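Local coordinates for lactaldehyde dehydrogenase (Methanocaldococcus jannaschii, PDB 3PQA), which oxidises lactaldehyde to lactate with NAD in coenzyme F420 biosynthesis, preferring NAD to NADP and working as a homotetramer of the aldehyde dehydrogenase family, at residues B[206-212]-B[232-236]; B[288-292]-B[375-379]; B[314-320]-B[346-351]. All coordinates share one frame; numbering follows the deposited sequence.

The three contacts show how chemistry follows place in an aldehyde dehydrogenase subunit. Contact 1 belongs to the Rossmann-like NAD-binding domain, whereas contacts 2 and 3 both reach the other large sheet, through its neighbouring strands 373-379 and 350-357. Contacts 1 and 2 lie on opposite sides of the chain's centre, their own centres about 45 Å apart. Contact 3 is largely buried and depends on apolar packing plus one direct backbone bond and a bridging water. The other two are partly buried and divide their labour: each has apolar packing beside a carboxylate-to-cation pair at its more exposed margin, but contact 1 adds a buried lysine bound to backbone carbonyls.

Contact 1: residues B[206-212]-B[232-236]; sequences DEIVVNE and KAGFK
Lys236 grips the end of helix 201-210 with its ammonium group and so ties it to the loop that follows helix 223-232 in the Rossmann-like NAD-binding domain. Helix 223-232, which with strands 216-220 and 237-241 forms a beta-alpha-beta unit, has just ended when the chain turns through Gly234, at positive phi, and comes back as Lys236. The inner side of the contact is closely fitted. The lysine chain runs extended until its last torsion (chi4 61°), where it bends and brings NZ to Val209 O at 2.9 Å. A longer, weak bond joins NZ to Asn211 O at 3.1 Å. The buried ammonium thus holds carbonyls at the close of helix 201-210, and their polarity would be expected to favour its positive charge. Beside it, Val209 CG1 lies 4.2 Å from Ala233 CB and also rests on the backbone of Ala233. By similarity, the NAD site includes Val225, whose side chain is about 7 Å from that of Val209.

Toward solvent the fit is looser and depends on charge. Lys232 lies alongside Val210, its CE 3.7 Å from Val210 CG1, and crosses the side chain of Asp206 at about a right angle. A salt bridge runs from Lys232 NZ to Asp206 OD1, although the modelled place of that oxygen is doubtful. A water gives a hydrogen bond to Asp206 OD2 and accepts a weak one from Lys232 NZ. Asp206 has a second cationic partner, Arg33, through OD2; Arg33 also pairs with Glu207.

Among the carbonyls around the Lys236 ammonium, the shortest bond stays within its own segment: NZ to Ala233 O, 2.8 Å, in the carbonyl plane.

Contact 2: residues B[288-292]-B[375-379]; sequences ADKFI and PIIRT
Arg378, Ile376 and Ile292 contribute most of the surface by which the first turn of helix 288-300 packs on strand 373-379. Arg378 meets Asp289 end-on: NH1 and NH2 both bond to the single oxygen OD1, each at 3.0 Å, which lies in the guanidinium plane. The two flat groups are nevertheless turned 59° apart, and NH1 comes nearly along the C-O axis of Asp289 while NH2 arrives from above the carboxylate plane. A bend at chi3 (64°) brings the guanidinium to the start of the helix, where Ala288 CB sits against one of its faces, 3.6 Å above the plane. NE forms a salt bridge with Glu357, so the arginine links helix and adjoining strand at once.

Farther along, Ile292 and Ile376 lie alongside with their side chains running opposite ways, Ile292 CG1 being 4.0 Å from Ile376 CG2. Ile292 CD1 also reaches Arg378 NH1, at 3.8 Å. Ile376 CD1 also meets the edge of the Phe291 ring.

The helix segment runs nearly antiparallel to the strand segment, at 160°. Strand 373-379 lies between strands 278-284 and 350-357, while Phe291 extends the packing to Ile281 and to helix 256-268.

Contact 3: residues B[314-320]-B[346-351]; sequences VGPLISV and RDKALF
The Phe351 ring and the Arg346 guanidinium are each met by a branched side chain of segment 314-320. Leu317 CD1 approaches the ring at its base, 4.1 Å from Phe351 CD2 and closer still to Phe351 CB, at 3.7 Å. Val320 CG1 approaches Arg346 NH1 to 4.0 Å, their side chains crossing at about a right angle. In the guanidinium plane, at its edge, stands Lys348 O, which accepts a bond of 2.9 Å from Arg346 NH1; this folds the arginine over its own turn, while NE pairs with Glu327.

Between these side chains Ala349 is pressed into the curve of the opposing loop. Its CB touches Leu317 O and Ser319 O and packs against Val320 CG2 and Pro316 CB. One direct hydrogen bond joins the backbones, from Leu317 N to Ala349 O at 2.9 Å, with the donor 41° above the carbonyl plane. On the other flank, Leu350 bends its CD1 back (chi2 62°) to lie 3.5 Å from Pro316 N, and a water donates to both Gly315 O and Phe351 O.

At the end of the loop, Ser319 OG bonds to His322 N and N-caps helix 320-335. Segment 346-351 is itself a tight two-residue beta hairpin, with the type II' turn from Asp347 to Leu350 that is characteristic of such hairpins.

Contact 1: residues B[206-212]-B[232-236]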
ATOM      1  N   ASP B 206     -30.475   2.007 -21.802  1.00 13.98           N
ATOM      2  CA  ASP B 206     -31.348   2.689 -20.845  1.00 14.98           C
ATOM      3  C   ASP B 206     -31.889   1.757 -19.751  1.00 13.92           C
ATOM      4  O   ASP B 206     -31.933   2.133 -18.574  1.00 14.57           O
ATOM      5  CB  ASP B 206     -32.514   3.364 -21.573  1.00 17.29           C
ATOM      6  CG  ASP B 206     -33.369   4.200 -20.647  1.00 18.41           C
ATOM      7  OD1 ASP B 206     -32.910   5.295 -20.250  1.00 17.60           O
ATOM      8  OD2 ASP B 206     -34.484   3.756 -20.303  1.00 17.51           O
ATOM      9  N   GLU B 207     -32.316   0.552 -20.139  1.00 13.47           N
ATOM     10  CA  GLU B 207     -32.837  -0.408 -19.168  1.00 13.76           C
ATOM     11  C   GLU B 207     -31.761  -0.844 -18.163  1.00 13.61           C
ATOM     12  O   GLU B 207     -32.055  -0.991 -16.991  1.00 13.58           O
ATOM     13  CB  GLU B 207     -33.495  -1.626 -19.848  1.00 15.22           C
ATOM     14  CG  GLU B 207     -34.165  -2.597 -18.864  1.00 16.60           C
ATOM     15  CD  GLU B 207     -35.200  -1.922 -17.963  1.00 15.60           C
ATOM     16  OE1 GLU B 207     -35.880  -0.981 -18.417  1.00 16.72           O
ATOM     17  OE2 GLU B 207     -35.347  -2.342 -16.799  1.00 16.68           O
ATOM     18  N   ILE B 208     -30.522  -1.018 -18.622  1.00 13.50           N
ATOM     19  CA  ILE B 208     -29.424  -1.385 -17.732  1.00 14.18           C
ATOM     20  C   ILE B 208     -29.171  -0.283 -16.693  1.00 14.37           C
ATOM     21  O   ILE B 208     -28.957  -0.566 -15.510  1.00 14.60           O
ATOM     22  CB  ILE B 208     -28.126  -1.682 -18.522  1.00 14.97           C
ATOM     23  CG1 ILE B 208     -28.298  -2.968 -19.346  1.00 15.32           C
ATOM     24  CG2 ILE B 208     -26.923  -1.790 -17.575  1.00 15.41           C
ATOM     25  CD1 ILE B 208     -27.100  -3.316 -20.234  1.00 15.11           C
ATOM     26  N   VAL B 209     -29.237   0.965 -17.146  1.00 13.96           N
ATOM     27  CA  VAL B 209     -29.022   2.133 -16.285  1.00 14.03           C
ATOM     28  C   VAL B 209     -30.114   2.289 -15.239  1.00 15.03           C
ATOM     29  O   VAL B 209     -29.821   2.533 -14.065  1.00 15.63           O
ATOM     30  CB  VAL B 209     -28.895   3.431 -17.123  1.00 13.38           C
ATOM     31  CG1 VAL B 209     -28.874   4.670 -16.245  1.00 13.56           C
ATOM     32  CG2 VAL B 209     -27.641   3.387 -17.984  1.00 13.54           C
ATOM     33  N   VAL B 210     -31.373   2.136 -15.657  1.00 15.50           N
ATOM     34  CA  VAL B 210     -32.524   2.386 -14.776  1.00 16.17           C
ATOM     35  C   VAL B 210     -32.954   1.196 -13.906  1.00 15.44           C
ATOM     36  O   VAL B 210     -33.542   1.396 -12.838  1.00 16.34           O
ATOM     37  CB  VAL B 210     -33.769   2.945 -15.552  1.00 17.51           C
ATOM     38  CG1 VAL B 210     -33.411   4.230 -16.301  1.00 18.83           C
ATOM     39  CG2 VAL B 210     -34.383   1.891 -16.497  1.00 18.81           C
ATOM     40  N   ASN B 211     -32.667  -0.029 -14.352  1.00 14.63           N
ATOM     41  CA  ASN B 211     -33.127  -1.232 -13.639  1.00 14.74           C
ATOM     42  C   ASN B 211     -32.589  -1.315 -12.211  1.00 14.62           C
ATOM     43  O   ASN B 211     -31.377  -1.289 -12.002  1.00 14.97           O
ATOM     44  CB  ASN B 211     -32.736  -2.494 -14.403  1.00 14.96           C
ATOM     45  CG  ASN B 211     -33.511  -3.709 -13.947  1.00 15.03           C
ATOM     46  OD1 ASN B 211     -33.379  -4.159 -12.804  1.00 15.08           O
ATOM     47  ND2 ASN B 211     -34.326  -4.256 -14.848  1.00 15.09           N
ATOM     48  N   GLU B 212     -33.487  -1.459 -11.241  1.00 15.67           N
ATOM     49  CA  GLU B 212     -33.101  -1.412  -9.826  1.00 17.45           C
ATOM     50  C   GLU B 212     -32.314  -2.636  -9.350  1.00 16.29           C
ATOM     51  O   GLU B 212     -31.758  -2.621  -8.249  1.00 17.48           O
ATOM     52  CB  GLU B 212     -34.330  -1.151  -8.938  1.00 22.19           C
ATOM     53  CG  GLU B 212     -35.048   0.155  -9.291  1.00 25.70           C
ATOM     54  CD  GLU B 212     -35.657   0.887  -8.094  1.00 23.37           C
ATOM     55  OE1 GLU B 212     -36.304   1.937  -8.326  1.00 25.97           O
ATOM     56  OE2 GLU B 212     -35.502   0.431  -6.932  1.00 25.84           O
ATOM     57  N   LYS B 232     -30.307   9.452 -14.121  1.00 18.98           N
ATOM     58  CA  LYS B 232     -31.251   8.340 -14.278  1.00 19.30           C
ATOM     59  C   LYS B 232     -30.878   7.068 -13.518  1.00 17.08           C
ATOM     60  O   LYS B 232     -31.735   6.202 -13.321  1.00 17.46           O
ATOM     61  CB  LYS B 232     -31.421   7.987 -15.760  1.00 24.41           C
ATOM     62  CG  LYS B 232     -32.253   8.966 -16.564  1.00 26.41           C
ATOM     63  CD  LYS B 232     -32.210   8.613 -18.047  1.00 26.14           C
ATOM     64  CE  LYS B 232     -32.888   7.274 -18.347  1.00 26.55           C
ATOM     65  NZ  LYS B 232     -34.345   7.343 -18.704  1.00 26.61           N
ATOM     66  N   ALA B 233     -29.612   6.947 -13.109  1.00 16.63           N
ATOM     67  CA  ALA B 233     -29.114   5.707 -12.508  1.00 16.73           C
ATOM     68  C   ALA B 233     -29.725   5.392 -11.141  1.00 17.35           C
ATOM     69  O   ALA B 233     -29.955   4.222 -10.818  1.00 18.09           O
ATOM     70  CB  ALA B 233     -27.578   5.724 -12.425  1.00 16.38           C
ATOM     71  N   GLY B 234     -29.989   6.425 -10.344  1.00 16.62           N
ATOM     72  CA  GLY B 234     -30.525   6.224  -9.000  1.00 16.12           C
ATOM     73  C   GLY B 234     -29.467   5.680  -8.056  1.00 15.56           C
ATOM     74  O   GLY B 234     -28.278   6.007  -8.180  1.00 15.60           O
ATOM     75  N   PHE B 235     -29.899   4.830  -7.129  1.00 15.74           N
ATOM     76  CA  PHE B 235     -29.024   4.291  -6.092  1.00 16.49           C
ATOM     77  C   PHE B 235     -28.146   3.146  -6.637  1.00 15.58           C
ATOM     78  O   PHE B 235     -28.407   1.970  -6.394  1.00 16.37           O
ATOM     79  CB  PHE B 235     -29.875   3.814  -4.911  1.00 18.67           C
ATOM     80  CG  PHE B 235     -29.166   3.831  -3.576  1.00 19.33           C
ATOM     81  CD1 PHE B 235     -27.866   3.345  -3.437  1.00 19.03           C
ATOM     82  CD2 PHE B 235     -29.827   4.292  -2.442  1.00 19.04           C
ATOM     83  CE1 PHE B 235     -27.233   3.340  -2.194  1.00 19.43           C
ATOM     84  CE2 PHE B 235     -29.197   4.292  -1.200  1.00 19.44           C
ATOM     85  CZ  PHE B 235     -27.902   3.813  -1.080  1.00 19.19           C
ATOM     86  N   LYS B 236     -27.094   3.514  -7.355  1.00 14.56           N
ATOM     87  CA  LYS B 236     -26.147   2.579  -7.934  1.00 14.42           C
ATOM     88  C   LYS B 236     -24.784   3.221  -7.775  1.00 13.54           C
ATOM     89  O   LYS B 236     -24.695   4.453  -7.718  1.00 13.59           O
ATOM     90  CB  LYS B 236     -26.395   2.426  -9.439  1.00 16.18           C
ATOM     91  CG  LYS B 236     -27.662   1.710  -9.834  1.00 16.85           C
ATOM     92  CD  LYS B 236     -27.700   1.489 -11.354  1.00 16.54           C
ATOM     93  CE  LYS B 236     -28.941   0.726 -11.763  1.00 16.91           C
ATOM     94  NZ  LYS B 236     -30.169   1.462 -11.409  1.00 16.67           N
TER
HETATM   95  O   HOH W   1     -36.411   4.647 -19.010  1.00 36.35           O

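Contact 2: residues B[288-292]-B[375-379]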
ATOM      1  N   ALA B 288       5.399  29.396 -33.479  1.00 16.76           N
ATOM      2  CA  ALA B 288       4.139  28.948 -34.070  1.00 17.54           C
ATOM      3  C   ALA B 288       4.253  28.665 -35.568  1.00 18.08           C
ATOM      4  O   ALA B 288       3.780  27.631 -36.044  1.00 18.06           O
ATOM      5  CB  ALA B 288       3.031  29.948 -33.794  1.00 17.77           C
ATOM      6  N   ASP B 289       4.879  29.577 -36.309  1.00 18.65           N
ATOM      7  CA  ASP B 289       5.062  29.366 -37.745  1.00 20.57           C
ATOM      8  C   ASP B 289       5.856  28.102 -38.069  1.00 18.94           C
ATOM      9  O   ASP B 289       5.470  27.352 -38.967  1.00 18.94           O
ATOM     10  CB  ASP B 289       5.725  30.575 -38.421  1.00 23.77           C
ATOM     11  CG  ASP B 289       4.877  31.831 -38.349  1.00 23.72           C
ATOM     12  OD1 ASP B 289       3.632  31.744 -38.354  1.00 24.20           O
ATOM     13  OD2 ASP B 289       5.476  32.924 -38.320  1.00 24.37           O
ATOM     14  N   LYS B 290       6.968  27.880 -37.368  1.00 19.43           N
ATOM     15  CA  LYS B 290       7.798  26.716 -37.633  1.00 21.69           C
ATOM     16  C   LYS B 290       7.056  25.445 -37.265  1.00 19.43           C
ATOM     17  O   LYS B 290       7.089  24.466 -38.011  1.00 18.19           O
ATOM     18  CB  LYS B 290       9.104  26.775 -36.857  1.00 26.20           C
ATOM     19  CG  LYS B 290      10.061  27.844 -37.319  1.00 27.80           C
ATOM     20  CD  LYS B 290      11.387  27.720 -36.554  1.00 27.66           C
ATOM     21  CE  LYS B 290      11.163  27.749 -35.034  1.00 28.03           C
ATOM     22  NZ  LYS B 290      11.929  26.664 -34.374  1.00 28.11           N
ATOM     23  N   PHE B 291       6.380  25.467 -36.118  1.00 18.39           N
ATOM     24  CA  PHE B 291       5.639  24.292 -35.690  1.00 17.78           C
ATOM     25  C   PHE B 291       4.518  23.964 -36.668  1.00 17.23           C
ATOM     26  O   PHE B 291       4.370  22.820 -37.065  1.00 16.57           O
ATOM     27  CB  PHE B 291       5.044  24.444 -34.297  1.00 18.52           C
ATOM     28  CG  PHE B 291       4.151  23.297 -33.926  1.00 19.17           C
ATOM     29  CD1 PHE B 291       4.690  22.124 -33.420  1.00 18.68           C
ATOM     30  CD2 PHE B 291       2.778  23.371 -34.146  1.00 18.72           C
ATOM     31  CE1 PHE B 291       3.868  21.041 -33.106  1.00 19.27           C
ATOM     32  CE2 PHE B 291       1.936  22.302 -33.838  1.00 19.34           C
ATOM     33  CZ  PHE B 291       2.475  21.134 -33.321  1.00 18.85           C
ATOM     34  N   ILE B 292       3.730  24.971 -37.044  1.00 17.91           N
ATOM     35  CA  ILE B 292       2.623  24.763 -37.977  1.00 19.51           C
ATOM     36  C   ILE B 292       3.109  24.175 -39.313  1.00 18.91           C
ATOM     37  O   ILE B 292       2.542  23.209 -39.807  1.00 18.29           O
ATOM     38  CB  ILE B 292       1.777  26.041 -38.168  1.00 21.85           C
ATOM     39  CG1 ILE B 292       0.980  26.340 -36.888  1.00 22.28           C
ATOM     40  CG2 ILE B 292       0.841  25.893 -39.374  1.00 22.34           C
ATOM     41  CD1 ILE B 292       0.389  27.769 -36.803  1.00 22.28           C
ATOM     42  N   PRO B 375      -7.560  22.292 -34.277  1.00 17.03           N
ATOM     43  CA  PRO B 375      -7.348  23.732 -34.138  1.00 16.94           C
ATOM     44  C   PRO B 375      -6.020  24.004 -33.447  1.00 16.80           C
ATOM     45  O   PRO B 375      -5.668  23.330 -32.462  1.00 16.34           O
ATOM     46  CB  PRO B 375      -8.499  24.176 -33.247  1.00 17.22           C
ATOM     47  CG  PRO B 375      -8.763  22.950 -32.380  1.00 16.25           C
ATOM     48  CD  PRO B 375      -8.452  21.752 -33.229  1.00 17.23           C
ATOM     49  N   ILE B 376      -5.287  24.974 -33.986  1.00 16.39           N
ATOM     50  CA  ILE B 376      -4.015  25.405 -33.425  1.00 16.44           C
ATOM     51  C   ILE B 376      -4.179  26.872 -33.055  1.00 16.83           C
ATOM     52  O   ILE B 376      -4.652  27.664 -33.877  1.00 16.18           O
ATOM     53  CB  ILE B 376      -2.861  25.257 -34.443  1.00 16.65           C
ATOM     54  CG1 ILE B 376      -2.666  23.773 -34.816  1.00 16.72           C
ATOM     55  CG2 ILE B 376      -1.561  25.868 -33.873  1.00 16.75           C
ATOM     56  CD1 ILE B 376      -1.730  23.523 -35.981  1.00 16.70           C
ATOM     57  N   ILE B 377      -3.805  27.224 -31.824  1.00 16.76           N
ATOM     58  CA  ILE B 377      -3.938  28.582 -31.329  1.00 17.85           C
ATOM     59  C   ILE B 377      -2.568  29.075 -30.923  1.00 17.93           C
ATOM     60  O   ILE B 377      -1.917  28.468 -30.066  1.00 16.71           O
ATOM     61  CB  ILE B 377      -4.874  28.666 -30.097  1.00 19.54           C
ATOM     62  CG1 ILE B 377      -6.266  28.106 -30.412  1.00 20.72           C
ATOM     63  CG2 ILE B 377      -4.925  30.103 -29.542  1.00 20.78           C
ATOM     64  CD1 ILE B 377      -6.376  26.575 -30.243  1.00 19.80           C
ATOM     65  N   ARG B 378      -2.106  30.161 -31.538  1.00 18.06           N
ATOM     66  CA  ARG B 378      -0.820  30.721 -31.125  1.00 19.51           C
ATOM     67  C   ARG B 378      -1.056  31.714 -29.991  1.00 18.81           C
ATOM     68  O   ARG B 378      -1.996  32.515 -30.035  1.00 18.75           O
ATOM     69  CB  ARG B 378      -0.042  31.344 -32.300  1.00 23.28           C
ATOM     70  CG  ARG B 378      -0.465  32.746 -32.709  1.00 24.55           C
ATOM     71  CD  ARG B 378       0.413  33.248 -33.846  1.00 24.26           C
ATOM     72  NE  ARG B 378       0.243  32.443 -35.055  1.00 24.99           N
ATOM     73  CZ  ARG B 378       1.166  32.286 -36.002  1.00 24.73           C
ATOM     74  NH1 ARG B 378       0.906  31.526 -37.062  1.00 25.21           N
ATOM     75  NH2 ARG B 378       2.352  32.879 -35.890  1.00 25.13           N
ATOM     76  N   THR B 379      -0.239  31.631 -28.950  1.00 18.98           N
ATOM     77  CA  THR B 379      -0.445  32.466 -27.787  1.00 20.10           C
ATOM     78  C   THR B 379       0.836  32.656 -26.986  1.00 19.08           C
ATOM     79  O   THR B 379       1.874  32.099 -27.332  1.00 19.08           O
ATOM     80  CB  THR B 379      -1.573  31.892 -26.881  1.00 22.31           C
ATOM     81  OG1 THR B 379      -1.873  32.837 -25.854  1.00 25.30           O
ATOM     82  CG2 THR B 379      -1.154  30.580 -26.263  1.00 25.19           C
TER

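Contact 3: residues B[314-320]-B[346-351]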
ATOM      1  N   VAL B 314      -5.086   6.465 -41.851  1.00 17.28           N
ATOM      2  CA  VAL B 314      -6.355   7.051 -41.401  1.00 16.64           C
ATOM      3  C   VAL B 314      -7.535   6.452 -42.166  1.00 16.21           C
ATOM      4  O   VAL B 314      -7.622   6.591 -43.393  1.00 16.41           O
ATOM      5  CB  VAL B 314      -6.370   8.603 -41.601  1.00 16.61           C
ATOM      6  CG1 VAL B 314      -7.689   9.216 -41.099  1.00 16.48           C
ATOM      7  CG2 VAL B 314      -5.182   9.237 -40.915  1.00 16.48           C
ATOM      8  N   GLY B 315      -8.428   5.783 -41.439  1.00 15.41           N
ATOM      9  CA  GLY B 315      -9.662   5.255 -42.024  1.00 14.89           C
ATOM     10  C   GLY B 315     -10.832   6.215 -41.868  1.00 14.28           C
ATOM     11  O   GLY B 315     -10.650   7.383 -41.491  1.00 14.61           O
ATOM     12  N   PRO B 316     -12.052   5.733 -42.147  1.00 14.85           N
ATOM     13  CA  PRO B 316     -13.222   6.600 -42.078  1.00 15.46           C
ATOM     14  C   PRO B 316     -13.690   6.882 -40.641  1.00 15.95           C
ATOM     15  O   PRO B 316     -13.311   6.162 -39.701  1.00 15.90           O
ATOM     16  CB  PRO B 316     -14.285   5.771 -42.787  1.00 15.58           C
ATOM     17  CG  PRO B 316     -13.923   4.354 -42.410  1.00 16.11           C
ATOM     18  CD  PRO B 316     -12.417   4.332 -42.439  1.00 15.48           C
ATOM     19  N   LEU B 317     -14.507   7.920 -40.494  1.00 16.33           N
ATOM     20  CA  LEU B 317     -15.291   8.125 -39.280  1.00 16.69           C
ATOM     21  C   LEU B 317     -16.392   7.064 -39.198  1.00 16.38           C
ATOM     22  O   LEU B 317     -16.701   6.396 -40.189  1.00 16.04           O
ATOM     23  CB  LEU B 317     -15.879   9.538 -39.244  1.00 17.31           C
ATOM     24  CG  LEU B 317     -14.851  10.680 -39.273  1.00 17.48           C
ATOM     25  CD1 LEU B 317     -15.556  12.022 -39.223  1.00 17.36           C
ATOM     26  CD2 LEU B 317     -13.866  10.548 -38.106  1.00 17.33           C
ATOM     27  N   ILE B 318     -16.983   6.910 -38.016  1.00 16.11           N
ATOM     28  CA  ILE B 318     -17.848   5.761 -37.750  1.00 16.42           C
ATOM     29  C   ILE B 318     -19.175   5.793 -38.516  1.00 16.92           C
ATOM     30  O   ILE B 318     -19.824   4.758 -38.660  1.00 17.04           O
ATOM     31  CB  ILE B 318     -18.117   5.593 -36.239  1.00 16.30           C
ATOM     32  CG1 ILE B 318     -18.646   4.179 -35.940  1.00 17.61           C
ATOM     33  CG2 ILE B 318     -19.082   6.682 -35.755  1.00 17.64           C
ATOM     34  CD1 ILE B 318     -17.684   3.025 -36.330  1.00 16.20           C
ATOM     35  N   SER B 319     -19.574   6.972 -38.991  1.00 17.74           N
ATOM     36  CA  SER B 319     -20.826   7.121 -39.734  1.00 18.64           C
ATOM     37  C   SER B 319     -20.777   8.338 -40.641  1.00 19.64           C
ATOM     38  O   SER B 319     -20.031   9.295 -40.373  1.00 19.33           O
ATOM     39  CB  SER B 319     -22.018   7.248 -38.776  1.00 18.37           C
ATOM     40  OG  SER B 319     -22.063   8.535 -38.178  1.00 18.09           O
ATOM     41  N   VAL B 320     -21.573   8.299 -41.713  1.00 20.01           N
ATOM     42  CA  VAL B 320     -21.743   9.452 -42.594  1.00 20.44           C
ATOM     43  C   VAL B 320     -22.369  10.610 -41.817  1.00 20.08           C
ATOM     44  O   VAL B 320     -21.942  11.754 -41.969  1.00 19.63           O
ATOM     45  CB  VAL B 320     -22.616   9.107 -43.828  1.00 21.12           C
ATOM     46  CG1 VAL B 320     -22.656  10.276 -44.799  1.00 22.47           C
ATOM     47  CG2 VAL B 320     -22.064   7.892 -44.521  1.00 22.50           C
ATOM     48  N   ARG B 346     -14.260  15.778 -47.295  1.00 28.54           N
ATOM     49  CA  ARG B 346     -14.991  14.589 -46.872  1.00 26.89           C
ATOM     50  C   ARG B 346     -15.317  13.746 -48.112  1.00 26.48           C
ATOM     51  O   ARG B 346     -15.624  14.291 -49.170  1.00 26.66           O
ATOM     52  CB  ARG B 346     -16.293  15.038 -46.188  1.00 25.84           C
ATOM     53  CG  ARG B 346     -17.097  13.956 -45.530  1.00 25.48           C
ATOM     54  CD  ARG B 346     -18.269  14.512 -44.715  1.00 25.39           C
ATOM     55  NE  ARG B 346     -19.330  15.140 -45.503  1.00 25.10           N
ATOM     56  CZ  ARG B 346     -20.286  14.494 -46.169  1.00 25.11           C
ATOM     57  NH1 ARG B 346     -20.328  13.166 -46.207  1.00 24.91           N
ATOM     58  NH2 ARG B 346     -21.198  15.189 -46.828  1.00 24.88           N
ATOM     59  N   ASP B 347     -15.229  12.429 -47.983  1.00 25.66           N
ATOM     60  CA  ASP B 347     -15.710  11.517 -49.013  1.00 25.63           C
ATOM     61  C   ASP B 347     -16.578  10.494 -48.301  1.00 23.96           C
ATOM     62  O   ASP B 347     -16.060   9.520 -47.750  1.00 23.66           O
ATOM     63  CB  ASP B 347     -14.540  10.829 -49.702  1.00 28.86           C
ATOM     64  CG  ASP B 347     -14.978   9.906 -50.826  1.00 28.84           C
ATOM     65  OD1 ASP B 347     -16.201   9.765 -51.088  1.00 29.21           O
ATOM     66  OD2 ASP B 347     -14.081   9.307 -51.455  1.00 29.23           O
ATOM     67  N   LYS B 348     -17.889  10.734 -48.302  1.00 23.67           N
ATOM     68  CA  LYS B 348     -18.832  10.015 -47.439  1.00 24.38           C
ATOM     69  C   LYS B 348     -18.356  10.134 -45.980  1.00 23.88           C
ATOM     70  O   LYS B 348     -18.229  11.240 -45.471  1.00 23.78           O
ATOM     71  CB  LYS B 348     -19.025   8.562 -47.886  1.00 26.04           C
ATOM     72  CG  LYS B 348     -19.616   8.420 -49.297  1.00 27.00           C
ATOM     73  CD  LYS B 348     -19.373   7.027 -49.848  1.00 26.72           C
ATOM     74  CE  LYS B 348     -17.879   6.809 -50.107  1.00 27.19           C
ATOM     75  NZ  LYS B 348     -17.564   5.412 -50.497  1.00 26.98           N
ATOM     76  N   ALA B 349     -18.060   9.019 -45.324  1.00 23.00           N
ATOM     77  CA  ALA B 349     -17.594   9.081 -43.939  1.00 22.15           C
ATOM     78  C   ALA B 349     -16.073   9.260 -43.814  1.00 21.30           C
ATOM     79  O   ALA B 349     -15.553   9.458 -42.705  1.00 20.75           O
ATOM     80  CB  ALA B 349     -18.072   7.859 -43.158  1.00 21.64           C
ATOM     81  N   LEU B 350     -15.364   9.187 -44.940  1.00 20.33           N
ATOM     82  CA  LEU B 350     -13.914   9.342 -44.939  1.00 20.10           C
ATOM     83  C   LEU B 350     -13.546  10.824 -44.809  1.00 20.02           C
ATOM     84  O   LEU B 350     -13.706  11.614 -45.749  1.00 20.12           O
ATOM     85  CB  LEU B 350     -13.276   8.691 -46.174  1.00 20.32           C
ATOM     86  CG  LEU B 350     -11.751   8.526 -46.187  1.00 19.85           C
ATOM     87  CD1 LEU B 350     -11.274   7.614 -45.045  1.00 20.39           C
ATOM     88  CD2 LEU B 350     -11.262   7.982 -47.529  1.00 20.40           C
ATOM     89  N   PHE B 351     -13.076  11.201 -43.624  1.00 18.98           N
ATOM     90  CA  PHE B 351     -12.768  12.595 -43.341  1.00 18.58           C
ATOM     91  C   PHE B 351     -11.265  12.810 -43.338  1.00 18.29           C
ATOM     92  O   PHE B 351     -10.534  12.147 -42.593  1.00 18.05           O
ATOM     93  CB  PHE B 351     -13.383  13.041 -42.012  1.00 18.82           C
ATOM     94  CG  PHE B 351     -13.744  14.498 -41.983  1.00 19.45           C
ATOM     95  CD1 PHE B 351     -12.756  15.469 -41.864  1.00 18.88           C
ATOM     96  CD2 PHE B 351     -15.073  14.898 -42.110  1.00 18.89           C
ATOM     97  CE1 PHE B 351     -13.075  16.816 -41.850  1.00 19.51           C
ATOM     98  CE2 PHE B 351     -15.410  16.249 -42.121  1.00 19.51           C
ATOM     99  CZ  PHE B 351     -14.406  17.215 -41.983  1.00 18.94           C
TER
HETATM  100  O   HOH W   2     -11.785   9.974 -41.445  1.00 18.58           O